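Local coordinates for protein glutathione S-transferase (PDB 4MK3) that probably transfers glutathione to electrophilic substrates and holds glutathione sulfinic acid in its glutathione pocket, at residues 24-29 and 60-65; 120-125 and 155-160; 151-156 and 194-199. All blocks are in the same frame, centred on the assembly; numbering follows the deposited sequence.

Contact 1: 24-29 and 60-65; sequences KLYASQ and TTIGRF
Strand 24-27 and the short 3-10 segment 62-64 stand well apart, the nearest CA atoms, those of Tyr-26 and Ile-62, being 7.7 Å from each other, and no hydrogen bond joins them, so side chains fill the gap. Tyr-26 takes part in both pairs that touch across the contact. Its ring lies in an offset stack with the ring of Phe-65, the centroids 4.6 Å apart and the planes inclined at 30°. The overlap is displaced toward the phenol end: CE2 of Phe-65 sits 3.4 Å from CZ of Tyr-26, while CD2 of Phe-65 lies over a Tyr-26 face near its rim. The other face of the Phe-65 ring is taken by CB of Arg-64, 3.8 Å above its centre, so that the phenylalanine is held on both sides. Ile-62 meets the root of the tyrosine: with CG1 swung anti to the backbone N (chi1 -174°), its CD1 reaches to 3.9 Å from CB of Tyr-26. The start of the loop segment is braced by an ST turn, Ile-62 N donating to Thr-60 OG1 at 3.3 Å. Glu-53 grips the same start through bonds to Thr-60 OG1 and Thr-61 N. Strand 24-27 is an inner strand of the N-terminal, thioredoxin-like domain, flanked by the parallel strand 49-52 and the antiparallel strand 73-75. The loop segment lies over one face of this sheet, with Ile-62 and Phe-65 both on Cys-73, whereas Ala-27, pointing away from it, packs on Ala-34 of helix 32-44.

Contact 2: 120-125 and 155-160; sequences DGLLDA and AALTAM
Leu-122 meets Ala-156, Leu-157 and Met-160 of the facing helix, and every touch across the two segments is apolar. Near the backbone, CB of Leu-122 lies 4.0 Å from CB of Ala-156, where the CA atoms come within 6.0 Å of each other. Farther out the work is done by one methyl: CG stands opposite the amide nitrogen (chi1 -176°), which extends the leucine across the gap and brings CD1 within 3.6 Å of Met-160 CE and 3.9 Å of Leu-157 CD2. The methionine, extended beyond CG, crosses the leucine at about a right angle and touches it chiefly with its terminal methyl, while Leu-157 comes in from the flank with one branch. The methyl of Ala-156 adds little bulk, which suits the short backbone separation at that point. Over segments 120-125 and 155-160 the helices run nearly antiparallel, at 160°, their axes approaching to 10.0 Å. Both belong to the all-helical C-terminal domain of the glutathione transferase fold, where the long helices 106-134 and 143-164 pack side by side and helix 177-192 closes over Leu-122 and Leu-157 with Leu-189. Polar groups take no part in the interface itself. Asp-120 points away from the facing helix and forms salt bridges with Lys-36 and Arg-86, and Asp-124 hydrogen-bonds the hydroxyl of Tyr-33, a residue of the ligand pocket. Helix 143-164 also meets the second subunit, whose Pro-67 packs on Ala-155 and Ala-159 and whose Leu-68 packs on Ala-156.

Contact 3: 151-156 and 194-199; sequences SKIDAA and PDIAWR. With GSF (L-gamma-glutamyl-3-sulfino-L-alanylglycine), chain E.
Ile-153 and Ile-196 form the closely packed part of this contact, which buries only 106 Å² in all. The two isoleucines cross at about a right angle and meet through their outer methyls, CD1 of Ile-153 lying 4.1 Å from CD1 of Ile-196; CG2 of Ile-153 stands almost as near, so Ile-196 CD1 touches both branches. Leu-189 and Ala-125 back Ile-153 from the neighbouring helices. Beside the isoleucines the contact is looser. The partly exposed Asp-154 approaches CG2 of Ile-196 only to 4.3 Å with OD1, an atom engaged in a salt bridge with Arg-201. The loop that presents Ile-196 turns sharply into helix 198-201 through an inverse gamma turn at Ala-197, closed by the bond from Trp-198 N to Ile-196 O (2.9 Å), and Trp-198 CH2 sits over the centre of the Arg-199 guanidinium. Lys-152 leaves the helix in another direction, toward the second subunit. Its chain runs extended until the last torsion (chi4 -59°), which turns NZ to within 2.7 Å of O31, an oxygen of the glycine carboxylate of glutathione sulfinic acid; NZ also donates to Leu-68 O of the second subunit. A methionine in place of Lys-152 would probably leave that carboxylate without this positive partner and the Leu-68 carbonyl without its donor. Arg-148 also hydrogen-bonds this ligand, as do Ser-31, Lys-70 and Ser-85 of the second subunit: a glutathione site of the transferase dimer, completed by the helical domain of the adjacent subunit.

Contacts 2 and 3 adjoin, their centres 8 Å apart, and both use helix 143-164, with Ala-155 and Ala-156 common to the two. They join where Leu-157 CD1 packs on Trp-198 CB at 3.7 Å and Ala-125 CB on Ile-153 CG1 at 3.9 Å, forming one continuous apolar region of the helical domain. Contact 1 lies across the chain's centre, about 26 Å from contact 2 and 29 Å from contact 3, centre to centre, in the sheet-bearing domain. The side chain of Ile-62 is about 7 Å from one bound glutathione sulfinic acid and that of Leu-122 about 12 Å from one, whereas Lys-152 binds a different molecule from that near Ile-62, in the second subunit's pocket.

Contact 1: 24-29 and 60-65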
loop_
_atom_site.group_PDB
_atom_site.type_symbol
_atom_site.label_atom_id
_atom_site.label_comp_id
_atom_site.label_asym_id
_atom_site.label_seq_id
_atom_site.Cartn_x
_atom_site.Cartn_y
_atom_site.Cartn_z
ATOM N N LYS A 24 -17.060 12.127 5.380
ATOM C CA LYS A 24 -17.075 11.172 6.477
ATOM C C LYS A 24 -15.845 10.305 6.416
ATOM O O LYS A 24 -15.502 9.775 5.359
ATOM C CB LYS A 24 -18.312 10.274 6.404
ATOM C CG LYS A 24 -19.620 10.994 6.619
ATOM C CD LYS A 24 -20.794 10.058 6.337
ATOM C CE LYS A 24 -22.119 10.760 6.548
ATOM N NZ LYS A 24 -22.255 11.948 5.674
ATOM N N LEU A 25 -15.176 10.148 7.554
ATOM C CA LEU A 25 -14.060 9.226 7.643
ATOM C C LEU A 25 -14.442 8.035 8.497
ATOM O O LEU A 25 -14.718 8.172 9.696
ATOM C CB LEU A 25 -12.813 9.882 8.242
ATOM C CG LEU A 25 -11.569 8.999 8.240
ATOM C CD1 LEU A 25 -10.984 8.862 6.866
ATOM C CD2 LEU A 25 -10.515 9.547 9.233
ATOM N N TYR A 26 -14.471 6.876 7.853
ATOM C CA TYR A 26 -14.658 5.613 8.517
ATOM C C TYR A 26 -13.301 5.150 8.995
ATOM O O TYR A 26 -12.359 5.005 8.221
ATOM C CB TYR A 26 -15.317 4.580 7.575
ATOM C CG TYR A 26 -16.763 4.845 7.352
ATOM C CD1 TYR A 26 -17.173 5.763 6.398
ATOM C CD2 TYR A 26 -17.730 4.225 8.136
ATOM C CE1 TYR A 26 -18.504 6.027 6.200
ATOM C CE2 TYR A 26 -19.061 4.484 7.952
ATOM C CZ TYR A 26 -19.447 5.388 6.996
ATOM O OH TYR A 26 -20.810 5.591 6.854
ATOM N N ALA A 27 -13.206 4.943 10.298
ATOM C CA ALA A 27 -11.912 4.765 10.923
ATOM C C ALA A 27 -12.095 4.163 12.287
ATOM O O ALA A 27 -13.188 3.850 12.677
ATOM C CB ALA A 27 -11.219 6.102 11.030
ATOM N N SER A 28 -11.002 3.990 13.012
ATOM C CA SER A 28 -11.086 3.634 14.415
ATOM C C SER A 28 -10.053 4.499 15.116
ATOM O O SER A 28 -9.170 5.077 14.468
ATOM C CB SER A 28 -10.803 2.157 14.631
ATOM O OG SER A 28 -9.424 1.906 14.429
ATOM N N GLN A 29 -10.184 4.594 16.433
ATOM C CA GLN A 29 -9.294 5.444 17.214
ATOM C C GLN A 29 -7.941 4.782 17.440
ATOM O O GLN A 29 -6.995 5.445 17.885
ATOM C CB GLN A 29 -9.935 5.787 18.559
ATOM C CG GLN A 29 -11.238 6.595 18.466
ATOM C CD GLN A 29 -11.017 8.083 18.212
ATOM O OE1 GLN A 29 -9.949 8.626 18.503
ATOM N NE2 GLN A 29 -12.042 8.754 17.689
ATOM N N THR A 60 -19.960 -5.457 10.532
ATOM C CA THR A 60 -19.403 -4.261 9.938
ATOM C C THR A 60 -20.089 -3.930 8.619
ATOM O O THR A 60 -20.459 -4.823 7.877
ATOM C CB THR A 60 -17.877 -4.378 9.735
ATOM O OG1 THR A 60 -17.372 -3.138 9.241
ATOM C CG2 THR A 60 -17.510 -5.479 8.740
ATOM N N THR A 61 -20.237 -2.636 8.344
ATOM C CA THR A 61 -20.827 -2.195 7.088
ATOM C C THR A 61 -19.794 -1.508 6.221
ATOM O O THR A 61 -20.141 -0.830 5.266
ATOM C CB THR A 61 -22.004 -1.230 7.327
ATOM O OG1 THR A 61 -21.532 -0.100 8.062
ATOM C CG2 THR A 61 -23.122 -1.917 8.082
ATOM N N ILE A 62 -18.523 -1.687 6.544
ATOM C CA ILE A 62 -17.465 -0.994 5.812
ATOM C C ILE A 62 -17.477 -1.355 4.311
ATOM O O ILE A 62 -17.119 -0.528 3.472
ATOM C CB ILE A 62 -16.073 -1.285 6.439
ATOM C CG1 ILE A 62 -14.944 -0.452 5.786
ATOM C CG2 ILE A 62 -15.731 -2.756 6.321
ATOM C CD1 ILE A 62 -15.082 1.046 5.943
ATOM N N GLY A 63 -17.925 -2.562 3.988
ATOM C CA GLY A 63 -17.967 -3.039 2.613
ATOM C C GLY A 63 -18.881 -2.263 1.670
ATOM O O GLY A 63 -18.754 -2.384 0.449
ATOM N N ARG A 64 -19.771 -1.449 2.227
ATOM C CA ARG A 64 -20.585 -0.523 1.433
ATOM C C ARG A 64 -19.709 0.473 0.700
ATOM O O ARG A 64 -20.107 1.030 -0.339
ATOM C CB ARG A 64 -21.524 0.303 2.328
ATOM C CG ARG A 64 -22.534 -0.454 3.139
ATOM C CD ARG A 64 -23.372 0.543 3.945
ATOM N NE ARG A 64 -23.943 1.570 3.062
ATOM C CZ ARG A 64 -24.333 2.781 3.449
ATOM N NH1 ARG A 64 -24.245 3.151 4.719
ATOM N NH2 ARG A 64 -24.815 3.631 2.555
ATOM N N PHE A 65 -18.545 0.736 1.274
ATOM C CA PHE A 65 -17.709 1.852 0.867
ATOM C C PHE A 65 -16.369 1.364 0.362
ATOM O O PHE A 65 -15.885 1.825 -0.662
ATOM C CB PHE A 65 -17.521 2.820 2.035
ATOM C CG PHE A 65 -18.812 3.291 2.627
ATOM C CD1 PHE A 65 -19.648 4.093 1.899
ATOM C CD2 PHE A 65 -19.160 2.939 3.917
ATOM C CE1 PHE A 65 -20.855 4.532 2.448
ATOM C CE2 PHE A 65 -20.353 3.367 4.462
ATOM C CZ PHE A 65 -21.168 4.170 3.741
#

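Contact 2: 120-125 and 155-160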
loop_
_atom_site.group_PDB
_atom_site.type_symbol
_atom_site.label_atom_id
_atom_site.label_comp_id
_atom_site.label_asym_id
_atom_site.label_seq_id
_atom_site.Cartn_x
_atom_site.Cartn_y
_atom_site.Cartn_z
ATOM N N ASP A 120 4.368 2.563 6.425
ATOM C CA ASP A 120 3.178 1.746 6.212
ATOM C C ASP A 120 3.575 0.269 6.179
ATOM O O ASP A 120 2.826 -0.591 6.635
ATOM C CB ASP A 120 2.522 2.111 4.869
ATOM C CG ASP A 120 1.681 3.402 4.902
ATOM O OD1 ASP A 120 1.626 4.104 5.935
ATOM O OD2 ASP A 120 1.060 3.688 3.856
ATOM N N GLY A 121 4.732 -0.027 5.606
ATOM C CA GLY A 121 5.218 -1.406 5.565
ATOM C C GLY A 121 5.557 -1.975 6.919
ATOM O O GLY A 121 5.323 -3.173 7.201
ATOM N N LEU A 122 6.129 -1.145 7.779
ATOM C CA LEU A 122 6.354 -1.514 9.173
ATOM C C LEU A 122 4.986 -1.840 9.811
ATOM O O LEU A 122 4.822 -2.892 10.459
ATOM C CB LEU A 122 7.084 -0.380 9.903
ATOM C CG LEU A 122 7.469 -0.652 11.351
ATOM C CD1 LEU A 122 8.516 0.353 11.809
ATOM C CD2 LEU A 122 6.284 -0.605 12.317
ATOM N N LEU A 123 3.997 -0.968 9.612
ATOM C CA LEU A 123 2.652 -1.235 10.106
ATOM C C LEU A 123 2.051 -2.522 9.549
ATOM O O LEU A 123 1.415 -3.271 10.296
ATOM C CB LEU A 123 1.722 -0.058 9.792
ATOM C CG LEU A 123 2.035 1.231 10.565
ATOM C CD1 LEU A 123 1.090 2.335 10.107
ATOM C CD2 LEU A 123 1.935 1.025 12.035
ATOM N N ASP A 124 2.252 -2.794 8.259
ATOM C CA ASP A 124 1.690 -4.010 7.668
ATOM C C ASP A 124 2.218 -5.234 8.416
ATOM O O ASP A 124 1.467 -6.159 8.709
ATOM C CB ASP A 124 2.072 -4.134 6.200
ATOM C CG ASP A 124 1.433 -3.069 5.300
ATOM O OD1 ASP A 124 0.392 -2.450 5.665
ATOM O OD2 ASP A 124 1.968 -2.913 4.167
ATOM N N ALA A 125 3.514 -5.225 8.709
ATOM C CA ALA A 125 4.158 -6.337 9.395
ATOM C C ALA A 125 3.666 -6.434 10.840
ATOM O O ALA A 125 3.404 -7.529 11.353
ATOM C CB ALA A 125 5.651 -6.169 9.361
ATOM N N ALA A 155 14.122 -4.385 10.749
ATOM C CA ALA A 155 14.831 -3.841 9.596
ATOM C C ALA A 155 14.295 -2.472 9.208
ATOM O O ALA A 155 15.058 -1.554 8.861
ATOM C CB ALA A 155 14.742 -4.819 8.418
ATOM N N ALA A 156 12.979 -2.317 9.272
ATOM C CA ALA A 156 12.377 -1.031 8.923
ATOM C C ALA A 156 12.805 0.040 9.919
ATOM O O ALA A 156 13.055 1.181 9.528
ATOM C CB ALA A 156 10.871 -1.146 8.878
ATOM N N LEU A 157 12.846 -0.308 11.202
ATOM C CA LEU A 157 13.314 0.626 12.227
ATOM C C LEU A 157 14.738 1.062 11.964
ATOM O O LEU A 157 15.044 2.241 12.066
ATOM C CB LEU A 157 13.182 0.049 13.627
ATOM C CG LEU A 157 11.748 -0.116 14.122
ATOM C CD1 LEU A 157 11.735 -1.084 15.280
ATOM C CD2 LEU A 157 11.181 1.249 14.505
ATOM N N THR A 158 15.615 0.119 11.648
ATOM C CA THR A 158 16.999 0.461 11.359
ATOM C C THR A 158 17.055 1.394 10.150
ATOM O O THR A 158 17.815 2.361 10.146
ATOM C CB THR A 158 17.783 -0.782 11.066
ATOM O OG1 THR A 158 17.836 -1.577 12.255
ATOM C CG2 THR A 158 19.210 -0.453 10.653
ATOM N N ALA A 159 16.268 1.111 9.127
ATOM C CA ALA A 159 16.257 1.970 7.945
ATOM C C ALA A 159 15.732 3.358 8.271
ATOM O O ALA A 159 16.225 4.357 7.742
ATOM C CB ALA A 159 15.434 1.340 6.816
ATOM N N MET A 160 14.719 3.444 9.122
ATOM C CA MET A 160 14.195 4.754 9.497
ATOM C C MET A 160 15.293 5.538 10.220
ATOM O O MET A 160 15.458 6.736 9.982
ATOM C CB MET A 160 12.992 4.635 10.416
ATOM C CG MET A 160 11.733 4.122 9.742
ATOM S SD MET A 160 10.451 3.842 10.984
ATOM C CE MET A 160 9.050 3.445 9.954
#

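Contact 3: 151-156 and 194-199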
loop_
_atom_site.group_PDB
_atom_site.type_symbol
_atom_site.label_atom_id
_atom_site.label_comp_id
_atom_site.label_asym_id
_atom_site.label_seq_id
_atom_site.Cartn_x
_atom_site.Cartn_y
_atom_site.Cartn_z
ATOM N N SER A 151 11.040 -9.545 11.990
ATOM C CA SER A 151 12.310 -9.162 11.379
ATOM C C SER A 151 12.141 -7.963 10.437
ATOM O O SER A 151 13.038 -7.131 10.347
ATOM C CB SER A 151 12.945 -10.335 10.643
ATOM O OG SER A 151 13.388 -11.309 11.571
ATOM N N LYS A 152 11.004 -7.853 9.749
ATOM C CA LYS A 152 10.769 -6.720 8.873
ATOM C C LYS A 152 10.661 -5.473 9.728
ATOM O O LYS A 152 11.110 -4.406 9.328
ATOM C CB LYS A 152 9.467 -6.874 8.091
ATOM C CG LYS A 152 9.474 -8.025 7.075
ATOM C CD LYS A 152 8.144 -8.053 6.300
ATOM C CE LYS A 152 7.979 -9.301 5.440
ATOM N NZ LYS A 152 9.077 -9.407 4.435
ATOM N N ILE A 153 10.010 -5.587 10.885
ATOM C CA ILE A 153 9.857 -4.419 11.752
ATOM C C ILE A 153 11.238 -3.927 12.186
ATOM O O ILE A 153 11.521 -2.724 12.092
ATOM C CB ILE A 153 8.983 -4.721 12.981
ATOM C CG1 ILE A 153 7.555 -5.064 12.547
ATOM C CG2 ILE A 153 8.974 -3.534 13.953
ATOM C CD1 ILE A 153 6.678 -5.695 13.665
ATOM N N ASP A 154 12.093 -4.843 12.627
ATOM C CA ASP A 154 13.438 -4.489 13.077
ATOM C C ASP A 154 14.203 -3.815 11.942
ATOM O O ASP A 154 14.880 -2.815 12.153
ATOM C CB ASP A 154 14.193 -5.711 13.525
ATOM C CG ASP A 154 13.709 -6.256 14.856
ATOM O OD1 ASP A 154 12.990 -5.543 15.589
ATOM O OD2 ASP A 154 14.063 -7.402 15.155
ATOM N N ALA A 155 14.122 -4.385 10.749
ATOM C CA ALA A 155 14.831 -3.841 9.596
ATOM C C ALA A 155 14.295 -2.472 9.208
ATOM O O ALA A 155 15.058 -1.554 8.861
ATOM C CB ALA A 155 14.742 -4.819 8.418
ATOM N N ALA A 156 12.979 -2.317 9.272
ATOM C CA ALA A 156 12.377 -1.031 8.923
ATOM C C ALA A 156 12.805 0.040 9.919
ATOM O O ALA A 156 13.055 1.181 9.528
ATOM C CB ALA A 156 10.871 -1.146 8.878
ATOM N N PRO A 194 5.002 -2.926 23.006
ATOM C CA PRO A 194 5.985 -2.318 23.911
ATOM C C PRO A 194 7.224 -3.190 24.109
ATOM O O PRO A 194 8.244 -2.677 24.578
ATOM C CB PRO A 194 5.210 -2.167 25.220
ATOM C CG PRO A 194 4.111 -3.174 25.136
ATOM C CD PRO A 194 3.733 -3.212 23.684
ATOM N N ASP A 195 7.142 -4.467 23.738
ATOM C CA ASP A 195 8.286 -5.388 23.786
ATOM C C ASP A 195 9.340 -5.159 22.705
ATOM O O ASP A 195 10.462 -5.662 22.812
ATOM C CB ASP A 195 7.795 -6.837 23.672
ATOM C CG ASP A 195 6.902 -7.059 22.451
ATOM O OD1 ASP A 195 5.874 -6.357 22.325
ATOM O OD2 ASP A 195 7.228 -7.925 21.610
ATOM N N ILE A 196 8.987 -4.441 21.647
ATOM C CA ILE A 196 9.945 -4.114 20.607
ATOM C C ILE A 196 10.645 -2.825 21.017
ATOM O O ILE A 196 10.107 -1.733 20.872
ATOM C CB ILE A 196 9.262 -3.988 19.222
ATOM C CG1 ILE A 196 8.636 -5.336 18.841
ATOM C CG2 ILE A 196 10.261 -3.527 18.160
ATOM C CD1 ILE A 196 7.853 -5.347 17.526
ATOM N N ALA A 197 11.869 -2.966 21.534
ATOM C CA ALA A 197 12.515 -1.881 22.254
ATOM C C ALA A 197 13.249 -0.893 21.350
ATOM O O ALA A 197 14.441 -0.622 21.543
ATOM C CB ALA A 197 13.469 -2.462 23.286
ATOM N N TRP A 198 12.535 -0.318 20.386
ATOM C CA TRP A 198 13.163 0.584 19.437
ATOM C C TRP A 198 13.773 1.811 20.102
ATOM O O TRP A 198 14.728 2.372 19.595
ATOM C CB TRP A 198 12.180 0.991 18.343
ATOM C CG TRP A 198 10.998 1.814 18.794
ATOM C CD1 TRP A 198 9.761 1.348 19.145
ATOM C CD2 TRP A 198 10.935 3.234 18.914
ATOM N NE1 TRP A 198 8.942 2.390 19.480
ATOM C CE2 TRP A 198 9.630 3.563 19.334
ATOM C CE3 TRP A 198 11.855 4.265 18.707
ATOM C CZ2 TRP A 198 9.230 4.872 19.564
ATOM C CZ3 TRP A 198 11.458 5.559 18.926
ATOM C CH2 TRP A 198 10.152 5.862 19.343
ATOM N N ARG A 199 13.216 2.235 21.227
ATOM C CA ARG A 199 13.678 3.452 21.911
ATOM C C ARG A 199 15.072 3.302 22.504
ATOM O O ARG A 199 15.817 4.270 22.620
ATOM C CB ARG A 199 12.686 3.826 23.015
ATOM C CG ARG A 199 11.367 4.330 22.453
ATOM C CD ARG A 199 10.334 4.532 23.550
ATOM N NE ARG A 199 9.192 5.218 22.974
ATOM C CZ ARG A 199 9.120 6.539 22.831
ATOM N NH1 ARG A 199 8.059 7.102 22.243
ATOM N NH2 ARG A 199 10.103 7.307 23.294
HETATM C CB1 GSF E . 3.710 -5.324 -1.921
HETATM C CG1 GSF E . 4.781 -6.131 -2.644
HETATM C CD1 GSF E . 4.821 -7.575 -2.193
HETATM O OE1 GSF E . 4.200 -8.001 -1.239
HETATM C C1 GSF E . 3.969 -3.295 -3.328
HETATM O O11 GSF E . 4.981 -3.385 -4.067
HETATM O O12 GSF E . 2.921 -2.762 -3.781
HETATM N N1 GSF E . 3.064 -3.124 -1.076
HETATM C CA1 GSF E . 4.023 -3.831 -1.922
HETATM N N2 GSF E . 5.606 -8.428 -2.954
HETATM C CA2 GSF E . 5.757 -9.796 -2.586
HETATM C CB2 GSF E . 6.131 -10.607 -3.783
HETATM S SG2 GSF E . 4.790 -10.944 -4.868
HETATM O O1S GSF E . 5.167 -12.152 -5.623
HETATM O O2S GSF E . 4.575 -9.759 -5.750
HETATM C C2 GSF E . 6.960 -9.972 -1.685
HETATM O O2 GSF E . 8.038 -9.459 -1.973
HETATM N N3 GSF E . 6.799 -10.744 -0.540
HETATM C CA3 GSF E . 7.926 -10.989 0.313
HETATM C C3 GSF E . 7.572 -10.850 1.799
HETATM O O31 GSF E . 8.417 -11.256 2.652
HETATM O O32 GSF E . 6.487 -10.353 2.168
#